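Long-range contacts in putative glutathionylspermidine synthase (Methylobacillus flagellatus, PDB 3N6X), which is of unproven function but is probably an ATP-dependent ligase of the ATP-grasp kind, perhaps making glutathionylspermidine: residues A[149-153]-A[409-413]; A[321-325]-A[343-348]; A[364-370]-A[402-408]; A[424-428]-A[452-458]. All coordinates share one frame. Where two conformers were deposited one is given. Residues are numbered along the deposited sequence.

Contact 1: residues A[149-153]-A[409-413]; sequences LVRTG and LALST
Residues 149-151 are the extended end of strand 144-151. Residues 409-412 are loop, leading into strand 413-418 at Thr-413. The two come closest at Thr-152 and Ser-412, with CA atoms 5.2 Å apart. Ala-410 (phi/psi -74/67) is the centre of an inverse gamma turn, and Leu-411 N makes a weak bond of 2.8 Å to Leu-409 O. The chain beyond the turn is extended, and Ser-412 N donates to Arg-151 O at 2.7 Å. A water joins the same two residues, 2.7 Å from Arg-151 N and 2.9 Å from Ser-412 OG. Thr-152 CA makes a CA-H...O contact of 3.5 Å with Ala-410 O. Leu-411 (chi1 t, chi2 p) starts away from the strand, yet its CD1 lies 3.5 Å from Val-150 CB. Leu-409 CD1 is 4.3 Å from Val-150 CG2. The Arg-151 side chain is all-trans and runs away from the loop. Its NE donates to Gly-153 O at 2.8 Å, and its far end forms salt bridges with Glu-12 and Glu-83. Ser-412 OG also bonds Glu-12. The loop is thus held to the strand by one backbone hydrogen bond and one bridging water over an apolar patch, while Glu-12 of the N-terminal region ties both segments together.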
loop_
_atom_site.group_PDB
_atom_site.type_symbol
_atom_site.label_atom_id
_atom_site.label_comp_id
_atom_site.label_asym_id
_atom_site.label_seq_id
_atom_site.Cartn_x
_atom_site.Cartn_y
_atom_site.Cartn_z
ATOM N N LEU A 149 -1.830 -1.474 7.340
ATOM C CA LEU A 149 -2.336 -2.078 8.577
ATOM C C LEU A 149 -1.439 -1.824 9.751
ATOM O O LEU A 149 -0.215 -1.839 9.616
ATOM C CB LEU A 149 -2.491 -3.604 8.409
ATOM C CG LEU A 149 -3.435 -4.069 7.336
ATOM C CD1 LEU A 149 -3.118 -5.482 6.931
ATOM C CD2 LEU A 149 -4.867 -3.973 7.798
ATOM N N VAL A 150 -2.044 -1.695 10.935
ATOM C CA VAL A 150 -1.326 -1.552 12.201
ATOM C C VAL A 150 -1.903 -2.537 13.204
ATOM O O VAL A 150 -3.074 -2.914 13.100
ATOM C CB VAL A 150 -1.302 -0.098 12.751
ATOM C CG1 VAL A 150 -0.540 0.836 11.816
ATOM C CG2 VAL A 150 -2.712 0.428 13.039
ATOM N N ARG A 151 -1.076 -2.988 14.139
ATOM C CA ARG A 151 -1.483 -3.957 15.155
ATOM C C ARG A 151 -1.508 -3.287 16.539
ATOM O O ARG A 151 -0.638 -2.473 16.834
ATOM C CB ARG A 151 -0.509 -5.134 15.151
ATOM C CG ARG A 151 -1.007 -6.344 15.890
ATOM C CD ARG A 151 0.034 -7.439 15.893
ATOM N NE ARG A 151 -0.499 -8.688 16.435
ATOM C CZ ARG A 151 0.048 -9.879 16.224
ATOM N NH1 ARG A 151 1.145 -9.993 15.483
ATOM N NH2 ARG A 151 -0.501 -10.967 16.744
ATOM N N THR A 152 -2.516 -3.593 17.364
ATOM C CA THR A 152 -2.583 -3.042 18.723
ATOM C C THR A 152 -2.579 -4.153 19.788
ATOM O O THR A 152 -2.228 -3.899 20.944
ATOM C CB THR A 152 -3.755 -2.048 18.886
ATOM O OG1 THR A 152 -4.976 -2.679 18.499
ATOM C CG2 THR A 152 -3.546 -0.754 18.100
ATOM N N GLY A 153 -2.951 -5.366 19.379
ATOM C CA GLY A 153 -3.004 -6.527 20.260
ATOM C C GLY A 153 -2.692 -7.839 19.564
ATOM O O GLY A 153 -2.200 -7.846 18.429
ATOM N N LEU A 409 -3.020 5.704 18.623
ATOM C CA LEU A 409 -3.215 4.266 18.799
ATOM C C LEU A 409 -2.022 3.615 19.472
ATOM O O LEU A 409 -0.880 4.033 19.242
ATOM C CB LEU A 409 -3.468 3.588 17.434
ATOM C CG LEU A 409 -4.741 3.982 16.681
ATOM C CD1 LEU A 409 -4.667 3.537 15.238
ATOM C CD2 LEU A 409 -5.978 3.400 17.341
ATOM N N ALA A 410 -2.278 2.540 20.252
ATOM C CA ALA A 410 -1.221 1.755 20.896
ATOM C C ALA A 410 -0.503 0.873 19.838
ATOM O O ALA A 410 -0.633 -0.360 19.852
ATOM C CB ALA A 410 -1.815 0.891 22.005
ATOM N N LEU A 411 0.221 1.536 18.894
ATOM C CA LEU A 411 0.936 0.905 17.773
ATOM C C LEU A 411 1.885 -0.190 18.255
ATOM O O LEU A 411 2.727 0.067 19.111
ATOM C CB LEU A 411 1.704 1.982 16.949
ATOM C CG LEU A 411 2.347 1.516 15.623
ATOM C CD1 LEU A 411 1.416 0.651 14.850
ATOM C CD2 LEU A 411 2.776 2.693 14.769
ATOM N N SER A 412 1.735 -1.421 17.713
ATOM C CA SER A 412 2.562 -2.557 18.121
ATOM C C SER A 412 4.030 -2.349 17.819
ATOM O O SER A 412 4.383 -1.678 16.840
ATOM C CB SER A 412 2.061 -3.869 17.514
ATOM O OG SER A 412 2.565 -4.091 16.207
ATOM N N THR A 413 4.886 -2.886 18.693
ATOM C CA THR A 413 6.329 -2.789 18.553
ATOM C C THR A 413 6.925 -4.111 18.099
ATOM O O THR A 413 6.439 -5.180 18.473
ATOM C CB THR A 413 6.963 -2.303 19.849
ATOM O OG1 THR A 413 6.381 -3.005 20.952
ATOM C CG2 THR A 413 6.816 -0.809 20.041
HETATM O O HOH W 1 1.623 -2.597 13.959
#

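Contact 2: residues A[321-325]-A[343-348]; sequences KDTYI and NVPTYQ
Residues 321-325 have helical phi/psi without regular helical bonds and link helix 316-319 to helix 327-335. Segment 343-348 is extended and ends in the short strand 347-348. The backbones stay apart: the CA atoms of Asp-322 and Gln-348, and those of Ile-325 and Thr-346, are 7.2 Å from each other. Side chains bridge the gap. Tyr-324 (chi1 t, chi2 81°) points across, and its OH accepts from Val-344 N at 2.9 Å. The same hydroxyl is hydrogen-bonded to Val-159 O of strand 157-163. Asn-343 ND2 lies over one face of the Tyr-324 ring and donates to Tyr-324 O at 2.8 Å. Asn-343 OD1 is met by Arg-94 of helix 81-105. Thr-346 OG1 donates to Val-344 O at 2.6 Å and is also bonded to Gln-406 NE2. Gln-348 folds back (chi1 m, chi2 p), so that its NE2 makes a weak bond of 3.0 Å to Thr-346 O, while its OE1 is bonded to Lys-351. Ile-325 CG2 packs 3.5 Å from Gln-348 NE2. Lys-321 NZ forms a salt bridge of 3.1 Å with Asp-322 OD1, whose OD1 also lies 3.3 Å from Gln-348 CG. Side chains thus join loop 321-325 to the connection that leads from strand 342-343 of the large mixed sheet to strand 347-348 of the four-stranded antiparallel sheet in this ATP-grasp-family protein.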
loop_
_atom_site.group_PDB
_atom_site.type_symbol
_atom_site.label_atom_id
_atom_site.label_comp_id
_atom_site.label_asym_id
_atom_site.label_seq_id
_atom_site.Cartn_x
_atom_site.Cartn_y
_atom_site.Cartn_z
ATOM N N LYS A 321 -9.511 10.473 1.264
ATOM C CA LYS A 321 -9.685 10.637 2.712
ATOM C C LYS A 321 -11.161 10.801 3.141
ATOM O O LYS A 321 -11.542 10.290 4.196
ATOM C CB LYS A 321 -8.778 11.775 3.253
ATOM C CG LYS A 321 -9.479 13.123 3.510
ATOM C CD LYS A 321 -9.403 14.074 2.320
ATOM C CE LYS A 321 -9.379 15.529 2.753
ATOM N NZ LYS A 321 -10.662 15.966 3.370
ATOM N N ASP A 322 -12.003 11.428 2.281
ATOM C CA ASP A 322 -13.424 11.612 2.585
ATOM C C ASP A 322 -14.281 10.368 2.344
ATOM O O ASP A 322 -15.407 10.294 2.854
ATOM C CB ASP A 322 -14.000 12.820 1.839
ATOM C CG ASP A 322 -13.476 14.160 2.333
ATOM O OD1 ASP A 322 -13.201 14.283 3.559
ATOM O OD2 ASP A 322 -13.369 15.088 1.513
ATOM N N THR A 323 -13.778 9.399 1.563
ATOM C CA THR A 323 -14.546 8.174 1.284
ATOM C C THR A 323 -14.188 7.075 2.276
ATOM O O THR A 323 -15.021 6.230 2.577
ATOM C CB THR A 323 -14.356 7.738 -0.169
ATOM O OG1 THR A 323 -14.594 8.854 -1.016
ATOM C CG2 THR A 323 -15.284 6.618 -0.565
ATOM N N TYR A 324 -12.946 7.108 2.790
ATOM C CA TYR A 324 -12.390 6.140 3.736
ATOM C C TYR A 324 -13.364 5.784 4.866
ATOM O O TYR A 324 -13.464 4.614 5.258
ATOM C CB TYR A 324 -11.053 6.681 4.316
ATOM C CG TYR A 324 -10.527 5.893 5.498
ATOM C CD1 TYR A 324 -9.825 4.700 5.312
ATOM C CD2 TYR A 324 -10.727 6.337 6.802
ATOM C CE1 TYR A 324 -9.331 3.976 6.399
ATOM C CE2 TYR A 324 -10.255 5.610 7.897
ATOM C CZ TYR A 324 -9.547 4.439 7.691
ATOM O OH TYR A 324 -9.099 3.722 8.772
ATOM N N ILE A 325 -14.094 6.781 5.373
ATOM C CA ILE A 325 -14.991 6.589 6.506
ATOM C C ILE A 325 -16.221 5.721 6.191
ATOM O O ILE A 325 -16.848 5.198 7.114
ATOM C CB ILE A 325 -15.337 7.946 7.173
ATOM C CG1 ILE A 325 -16.156 8.849 6.220
ATOM C CG2 ILE A 325 -14.031 8.664 7.669
ATOM C CD1 ILE A 325 -16.830 10.060 6.902
ATOM N N ASN A 343 -11.723 0.067 10.718
ATOM C CA ASN A 343 -11.261 1.386 10.344
ATOM C C ASN A 343 -10.762 2.077 11.619
ATOM O O ASN A 343 -11.064 1.632 12.733
ATOM C CB ASN A 343 -12.426 2.198 9.769
ATOM C CG ASN A 343 -12.413 2.363 8.272
ATOM O OD1 ASN A 343 -11.881 1.536 7.522
ATOM N ND2 ASN A 343 -13.047 3.420 7.799
ATOM N N VAL A 344 -10.036 3.161 11.460
ATOM C CA VAL A 344 -9.597 3.975 12.585
ATOM C C VAL A 344 -10.524 5.209 12.600
ATOM O O VAL A 344 -10.743 5.782 11.533
ATOM C CB VAL A 344 -8.094 4.384 12.418
ATOM C CG1 VAL A 344 -7.639 5.326 13.532
ATOM C CG2 VAL A 344 -7.201 3.157 12.358
ATOM N N PRO A 345 -11.114 5.628 13.761
ATOM C CA PRO A 345 -11.926 6.864 13.754
ATOM C C PRO A 345 -11.088 8.016 13.205
ATOM O O PRO A 345 -9.929 8.186 13.611
ATOM C CB PRO A 345 -12.297 7.058 15.230
ATOM C CG PRO A 345 -12.145 5.699 15.841
ATOM C CD PRO A 345 -11.001 5.069 15.124
ATOM N N THR A 346 -11.581 8.662 12.148
ATOM C CA THR A 346 -10.800 9.684 11.460
ATOM C C THR A 346 -11.566 10.964 11.334
ATOM O O THR A 346 -12.717 10.959 10.899
ATOM C CB THR A 346 -10.298 9.164 10.099
ATOM O OG1 THR A 346 -9.720 7.885 10.288
ATOM C CG2 THR A 346 -9.261 10.089 9.460
ATOM N N TYR A 347 -10.928 12.070 11.715
ATOM C CA TYR A 347 -11.520 13.400 11.638
ATOM C C TYR A 347 -11.037 14.083 10.387
ATOM O O TYR A 347 -9.849 14.045 10.109
ATOM C CB TYR A 347 -11.119 14.228 12.874
ATOM C CG TYR A 347 -11.577 13.619 14.181
ATOM C CD1 TYR A 347 -12.851 13.874 14.683
ATOM C CD2 TYR A 347 -10.734 12.798 14.927
ATOM C CE1 TYR A 347 -13.266 13.349 15.906
ATOM C CE2 TYR A 347 -11.144 12.253 16.143
ATOM C CZ TYR A 347 -12.422 12.512 16.617
ATOM O OH TYR A 347 -12.865 11.927 17.782
ATOM N N GLN A 348 -11.946 14.678 9.606
ATOM C CA GLN A 348 -11.551 15.434 8.405
ATOM C C GLN A 348 -11.625 16.922 8.740
ATOM O O GLN A 348 -12.719 17.460 8.902
ATOM C CB GLN A 348 -12.445 15.093 7.194
ATOM C CG GLN A 348 -12.266 13.657 6.655
ATOM C CD GLN A 348 -12.979 12.646 7.529
ATOM O OE1 GLN A 348 -14.167 12.794 7.852
ATOM N NE2 GLN A 348 -12.243 11.650 8.016
#

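Contact 3: residues A[364-370]-A[402-408]; sequences ELVVKEV and NYIAQPT
Two antiparallel neighbours in a four-stranded sheet make up this contact. Strands 365-369 and 403-407 are the central pair, with axes 4.6 Å apart and N-to-C directions at 155°. Val-366 with Gln-406 and Lys-368 with Ile-404 are hydrogen-bonded pairs. The four bonds are Val-366 N to Gln-406 O (2.8 Å), Gln-406 N to Val-366 O (2.9 Å), Lys-368 N to Ile-404 O (2.9 Å) and Ile-404 N to Lys-368 O (3.0 Å). Val-370 N to Asn-402 O (2.8 Å) extends the ladder. Leu-365/Pro-407, Val-367/Ala-405 and Glu-369/Tyr-403 are non-hydrogen-bonded pairs.

On the face with Val-367, small Ala-405 lies beside the branched valine, with CB 3.9 Å from Val-367 CG2. Val-367 CG1 fits against Tyr-403 CD2, also at 3.9 Å. Val-358 of helix 352-360 touches both Val-367 and Ala-405, and helix 386-398 adds Phe-392 and Ile-396 against Val-367. At one end of the pair, Leu-365 CD2 rests 3.8 Å from Pro-407 CA.

The face with Val-366 is more polar. Ile-404 (chi1 p) lays its CD1 3.9 Å from Lys-368 CD, and its CG2 is 4.1 Å from Val-370 CG2. Gln-406 NE2 is bonded to Thr-346. The extended Lys-368 chain (chi2 to chi4 t) rises from this face beside Ile-404 CD1, and its NZ donates to Gln-406 OE1 at 2.9 Å.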
loop_
_atom_site.group_PDB
_atom_site.type_symbol
_atom_site.label_atom_id
_atom_site.label_comp_id
_atom_site.label_asym_id
_atom_site.label_seq_id
_atom_site.Cartn_x
_atom_site.Cartn_y
_atom_site.Cartn_z
ATOM N N GLU A 364 -4.196 15.023 22.435
ATOM C CA GLU A 364 -4.615 13.623 22.576
ATOM C C GLU A 364 -4.660 12.907 21.227
ATOM O O GLU A 364 -4.903 11.695 21.179
ATOM C CB GLU A 364 -6.005 13.552 23.228
ATOM C CG GLU A 364 -6.046 14.011 24.671
ATOM C CD GLU A 364 -7.435 14.397 25.139
ATOM O OE1 GLU A 364 -8.296 13.494 25.258
ATOM O OE2 GLU A 364 -7.672 15.608 25.361
ATOM N N LEU A 365 -4.439 13.648 20.134
ATOM C CA LEU A 365 -4.610 13.123 18.783
ATOM C C LEU A 365 -3.353 13.135 17.959
ATOM O O LEU A 365 -2.348 13.739 18.347
ATOM C CB LEU A 365 -5.718 13.917 18.044
ATOM C CG LEU A 365 -7.077 13.999 18.729
ATOM C CD1 LEU A 365 -7.922 15.085 18.111
ATOM C CD2 LEU A 365 -7.803 12.663 18.686
ATOM N N VAL A 366 -3.424 12.483 16.778
ATOM C CA VAL A 366 -2.368 12.448 15.777
ATOM C C VAL A 366 -2.908 13.166 14.556
ATOM O O VAL A 366 -3.946 12.770 14.022
ATOM C CB VAL A 366 -1.939 10.986 15.431
ATOM C CG1 VAL A 366 -1.008 10.958 14.219
ATOM C CG2 VAL A 366 -1.285 10.311 16.630
ATOM N N VAL A 367 -2.243 14.237 14.132
ATOM C CA VAL A 367 -2.704 15.011 12.978
ATOM C C VAL A 367 -1.738 14.841 11.836
ATOM O O VAL A 367 -0.536 14.875 12.055
ATOM C CB VAL A 367 -2.955 16.509 13.331
ATOM C CG1 VAL A 367 -3.645 17.236 12.184
ATOM C CG2 VAL A 367 -3.765 16.638 14.617
ATOM N N LYS A 368 -2.255 14.581 10.627
ATOM C CA LYS A 368 -1.424 14.353 9.447
ATOM C C LYS A 368 -1.923 15.189 8.302
ATOM O O LYS A 368 -3.132 15.366 8.163
ATOM C CB LYS A 368 -1.480 12.868 9.006
ATOM C CG LYS A 368 -1.371 11.821 10.101
ATOM C CD LYS A 368 -1.899 10.484 9.580
ATOM C CE LYS A 368 -1.707 9.365 10.563
ATOM N NZ LYS A 368 -2.313 8.103 10.070
ATOM N N GLU A 369 -1.017 15.610 7.405
ATOM C CA GLU A 369 -1.444 16.297 6.195
ATOM C C GLU A 369 -1.797 15.297 5.102
ATOM O O GLU A 369 -1.251 14.196 5.077
ATOM C CB GLU A 369 -0.431 17.355 5.705
ATOM C CG GLU A 369 1.015 17.102 6.081
ATOM C CD GLU A 369 1.975 18.185 5.623
ATOM O OE1 GLU A 369 1.773 19.362 6.002
ATOM O OE2 GLU A 369 2.957 17.847 4.922
ATOM N N VAL A 370 -2.763 15.647 4.251
ATOM C CA VAL A 370 -3.238 14.773 3.186
ATOM C C VAL A 370 -2.193 14.679 2.051
ATOM O O VAL A 370 -1.577 13.625 1.884
ATOM C CB VAL A 370 -4.645 15.211 2.687
ATOM C CG1 VAL A 370 -5.075 14.410 1.457
ATOM C CG2 VAL A 370 -5.682 15.085 3.803
ATOM N N ASN A 402 -6.392 20.465 4.412
ATOM C CA ASN A 402 -5.240 19.614 4.084
ATOM C C ASN A 402 -4.866 18.687 5.254
ATOM O O ASN A 402 -3.811 18.059 5.228
ATOM C CB ASN A 402 -4.024 20.475 3.641
ATOM C CG ASN A 402 -2.858 19.667 3.075
ATOM O OD1 ASN A 402 -3.018 18.828 2.174
ATOM N ND2 ASN A 402 -1.669 19.881 3.624
ATOM N N TYR A 403 -5.738 18.575 6.274
ATOM C CA TYR A 403 -5.430 17.734 7.424
ATOM C C TYR A 403 -6.514 16.737 7.784
ATOM O O TYR A 403 -7.697 16.935 7.478
ATOM C CB TYR A 403 -5.079 18.590 8.654
ATOM C CG TYR A 403 -3.818 19.404 8.480
ATOM C CD1 TYR A 403 -3.859 20.684 7.930
ATOM C CD2 TYR A 403 -2.578 18.898 8.864
ATOM C CE1 TYR A 403 -2.697 21.429 7.743
ATOM C CE2 TYR A 403 -1.408 19.635 8.683
ATOM C CZ TYR A 403 -1.472 20.901 8.121
ATOM O OH TYR A 403 -0.325 21.634 7.952
ATOM N N ILE A 404 -6.092 15.646 8.419
ATOM C CA ILE A 404 -6.953 14.640 9.008
ATOM C C ILE A 404 -6.370 14.357 10.365
ATOM O O ILE A 404 -5.194 14.655 10.593
ATOM C CB ILE A 404 -7.107 13.336 8.149
ATOM C CG1 ILE A 404 -5.759 12.656 7.867
ATOM C CG2 ILE A 404 -7.907 13.574 6.879
ATOM C CD1 ILE A 404 -5.576 11.380 8.633
ATOM N N ALA A 405 -7.169 13.827 11.280
ATOM C CA ALA A 405 -6.669 13.489 12.612
ATOM C C ALA A 405 -7.256 12.181 13.079
ATOM O O ALA A 405 -8.368 11.840 12.700
ATOM C CB ALA A 405 -6.986 14.604 13.610
ATOM N N GLN A 406 -6.492 11.425 13.859
ATOM C CA GLN A 406 -6.936 10.145 14.391
ATOM C C GLN A 406 -6.533 10.059 15.855
ATOM O O GLN A 406 -5.568 10.711 16.260
ATOM C CB GLN A 406 -6.288 8.988 13.601
ATOM C CG GLN A 406 -6.818 8.824 12.169
ATOM C CD GLN A 406 -5.943 7.930 11.326
ATOM O OE1 GLN A 406 -4.743 7.778 11.574
ATOM N NE2 GLN A 406 -6.513 7.371 10.265
ATOM N N PRO A 407 -7.222 9.242 16.679
ATOM C CA PRO A 407 -6.753 9.060 18.059
ATOM C C PRO A 407 -5.379 8.383 18.067
ATOM O O PRO A 407 -5.067 7.640 17.135
ATOM C CB PRO A 407 -7.826 8.165 18.679
ATOM C CG PRO A 407 -8.415 7.426 17.529
ATOM C CD PRO A 407 -8.373 8.365 16.373
ATOM N N THR A 408 -4.529 8.691 19.068
ATOM C CA THR A 408 -3.195 8.072 19.167
ATOM C C THR A 408 -3.359 6.606 19.555
ATOM O O THR A 408 -3.883 6.303 20.630
ATOM C CB THR A 408 -2.271 8.873 20.120
ATOM O OG1 THR A 408 -2.225 10.236 19.682
ATOM C CG2 THR A 408 -0.845 8.304 20.173
HETATM O O HOH W 2 -6.461 9.626 21.406
#

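Contact 4: residues A[424-428]-A[452-458]; sequences PRHVD and REGSLVV
This contact packs an irregular loop, residues 452-458, against strand 423-435 within the large mixed sheet. The loop follows strand 446-450, which pairs with strand 423-435. It opens with a type II beta turn from Arg-452 to Ser-455, closed by Ser-455 N to Arg-452 O at 3.2 Å. Gly-454 has the positive phi of the turn (82/-14). An ST turn follows, with Val-457 N donating to Ser-455 OG at 3.1 Å. Segment 424-428 is extended. The nearest CA pair is His-426 with Leu-456, 6.1 Å apart.

His-426 (chi1 m) points at the loop. Leu-456 CD2 sits over its ring face, 3.7 Å from the centroid, a CH-pi contact. Ser-455 O meets the ring edge, 3.0 Å from His-426 CD2. Glu-453 CB lies over one face of the Arg-425 guanidinium, 3.5 Å from NH2. Arg-425 NH1 donates to Pro-424 O at 2.8 Å, and its NE to Leu-451. Val-458 CG1 is 3.8 Å from His-426 O, and its CG2 is 3.4 Å from Asp-428 OD2, which forms a salt bridge with Arg-448. The two segments are therefore joined by packing, with the polar ends of Arg-425 and Asp-428 paired elsewhere.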
loop_
_atom_site.group_PDB
_atom_site.type_symbol
_atom_site.label_atom_id
_atom_site.label_comp_id
_atom_site.label_asym_id
_atom_site.label_seq_id
_atom_site.Cartn_x
_atom_site.Cartn_y
_atom_site.Cartn_z
ATOM N N PRO A 424 12.117 -2.510 21.554
ATOM C CA PRO A 424 10.872 -2.440 20.772
ATOM C C PRO A 424 10.757 -1.146 19.965
ATOM O O PRO A 424 11.058 -0.068 20.481
ATOM C CB PRO A 424 9.775 -2.518 21.849
ATOM C CG PRO A 424 10.447 -3.073 23.060
ATOM C CD PRO A 424 11.836 -2.545 23.003
ATOM N N ARG A 425 10.361 -1.265 18.677
ATOM C CA ARG A 425 10.134 -0.122 17.785
ATOM C C ARG A 425 8.824 -0.288 17.016
ATOM O O ARG A 425 8.415 -1.413 16.725
ATOM C CB ARG A 425 11.317 0.099 16.830
ATOM C CG ARG A 425 12.587 0.617 17.520
ATOM C CD ARG A 425 12.388 1.991 18.134
ATOM N NE ARG A 425 13.624 2.537 18.700
ATOM C CZ ARG A 425 14.006 2.369 19.964
ATOM N NH1 ARG A 425 13.288 1.615 20.787
ATOM N NH2 ARG A 425 15.126 2.927 20.405
ATOM N N HIS A 426 8.146 0.830 16.724
ATOM C CA HIS A 426 6.845 0.818 16.054
ATOM C C HIS A 426 6.933 0.406 14.584
ATOM O O HIS A 426 7.816 0.862 13.855
ATOM C CB HIS A 426 6.133 2.173 16.219
ATOM C CG HIS A 426 5.817 2.511 17.648
ATOM N ND1 HIS A 426 4.903 1.768 18.385
ATOM C CD2 HIS A 426 6.298 3.506 18.428
ATOM C CE1 HIS A 426 4.873 2.324 19.585
ATOM N NE2 HIS A 426 5.692 3.376 19.659
ATOM N N VAL A 427 6.018 -0.475 14.159
ATOM C CA VAL A 427 5.961 -0.973 12.774
ATOM C C VAL A 427 4.563 -0.843 12.181
ATOM O O VAL A 427 3.561 -0.878 12.913
ATOM C CB VAL A 427 6.441 -2.458 12.656
ATOM C CG1 VAL A 427 7.948 -2.580 12.839
ATOM C CG2 VAL A 427 5.689 -3.369 13.629
ATOM N N ASP A 428 4.489 -0.834 10.851
ATOM C CA ASP A 428 3.230 -0.970 10.141
ATOM C C ASP A 428 3.396 -1.995 9.003
ATOM O O ASP A 428 4.530 -2.391 8.695
ATOM C CB ASP A 428 2.655 0.386 9.687
ATOM C CG ASP A 428 3.215 0.963 8.407
ATOM O OD1 ASP A 428 4.229 0.438 7.913
ATOM O OD2 ASP A 428 2.653 1.960 7.915
ATOM N N ARG A 452 13.674 5.671 15.360
ATOM C CA ARG A 452 13.897 6.601 16.482
ATOM C C ARG A 452 13.016 6.242 17.687
ATOM O O ARG A 452 11.856 5.863 17.507
ATOM C CB ARG A 452 13.654 8.048 16.040
ATOM C CG ARG A 452 14.178 9.096 17.029
ATOM C CD ARG A 452 13.525 10.450 16.818
ATOM N NE ARG A 452 12.149 10.484 17.327
ATOM C CZ ARG A 452 11.203 11.294 16.860
ATOM N NH1 ARG A 452 11.469 12.138 15.869
ATOM N NH2 ARG A 452 9.981 11.263 17.376
ATOM N N GLU A 453 13.580 6.326 18.914
ATOM C CA GLU A 453 12.859 5.970 20.146
ATOM C C GLU A 453 11.622 6.855 20.371
ATOM O O GLU A 453 11.715 8.082 20.306
ATOM C CB GLU A 453 13.795 6.024 21.361
ATOM C CG GLU A 453 13.264 5.269 22.570
ATOM C CD GLU A 453 14.066 5.462 23.841
ATOM O OE1 GLU A 453 15.302 5.265 23.800
ATOM O OE2 GLU A 453 13.455 5.782 24.886
ATOM N N GLY A 454 10.475 6.211 20.584
ATOM C CA GLY A 454 9.204 6.892 20.814
ATOM C C GLY A 454 8.481 7.351 19.559
ATOM O O GLY A 454 7.296 7.701 19.623
ATOM N N SER A 455 9.182 7.349 18.400
ATOM C CA SER A 455 8.621 7.797 17.120
ATOM C C SER A 455 7.542 6.863 16.562
ATOM O O SER A 455 7.631 5.644 16.717
ATOM C CB SER A 455 9.727 7.990 16.087
ATOM O OG SER A 455 9.216 8.453 14.846
ATOM N N LEU A 456 6.543 7.447 15.880
ATOM C CA LEU A 456 5.476 6.711 15.193
ATOM C C LEU A 456 5.549 7.020 13.698
ATOM O O LEU A 456 4.645 6.670 12.943
ATOM C CB LEU A 456 4.099 7.087 15.766
ATOM C CG LEU A 456 3.891 6.746 17.244
ATOM C CD1 LEU A 456 2.999 7.760 17.917
ATOM C CD2 LEU A 456 3.335 5.352 17.411
ATOM N N VAL A 457 6.649 7.657 13.275
ATOM C CA VAL A 457 6.891 8.011 11.880
ATOM C C VAL A 457 7.665 6.867 11.181
ATOM O O VAL A 457 8.907 6.839 11.198
ATOM C CB VAL A 457 7.600 9.402 11.740
ATOM C CG1 VAL A 457 7.803 9.780 10.270
ATOM C CG2 VAL A 457 6.816 10.494 12.472
ATOM N N VAL A 458 6.914 5.895 10.607
ATOM C CA VAL A 458 7.494 4.754 9.881
ATOM C C VAL A 458 7.996 5.208 8.512
ATOM O O VAL A 458 8.724 4.472 7.838
ATOM C CB VAL A 458 6.515 3.553 9.773
ATOM C CG1 VAL A 458 6.167 3.004 11.151
ATOM C CG2 VAL A 458 5.254 3.929 8.997
#

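How the contacts relate
Contacts 2, 3 and 4 follow one another along the chain. Contact 1 spans contacts 2 and 3, which lie between its two segments. Contacts 2 and 3 have centres 10 Å apart and share the four-stranded antiparallel sheet, where strand 347-348 pairs with 403-407. Contacts 1 and 4, also 10 Å apart, reach the large mixed sheet through neighbouring strands 144-151 and 423-435, and Leu-411 packs on His-426. Contact 1 continues the chain of contact 3: residues 402-408 run straight into 409-413. Leu-409 also packs on Val-344 of contact 2. Contacts 2 and 4 do not touch. Together the contacts mark how the small sheet connects to the large one.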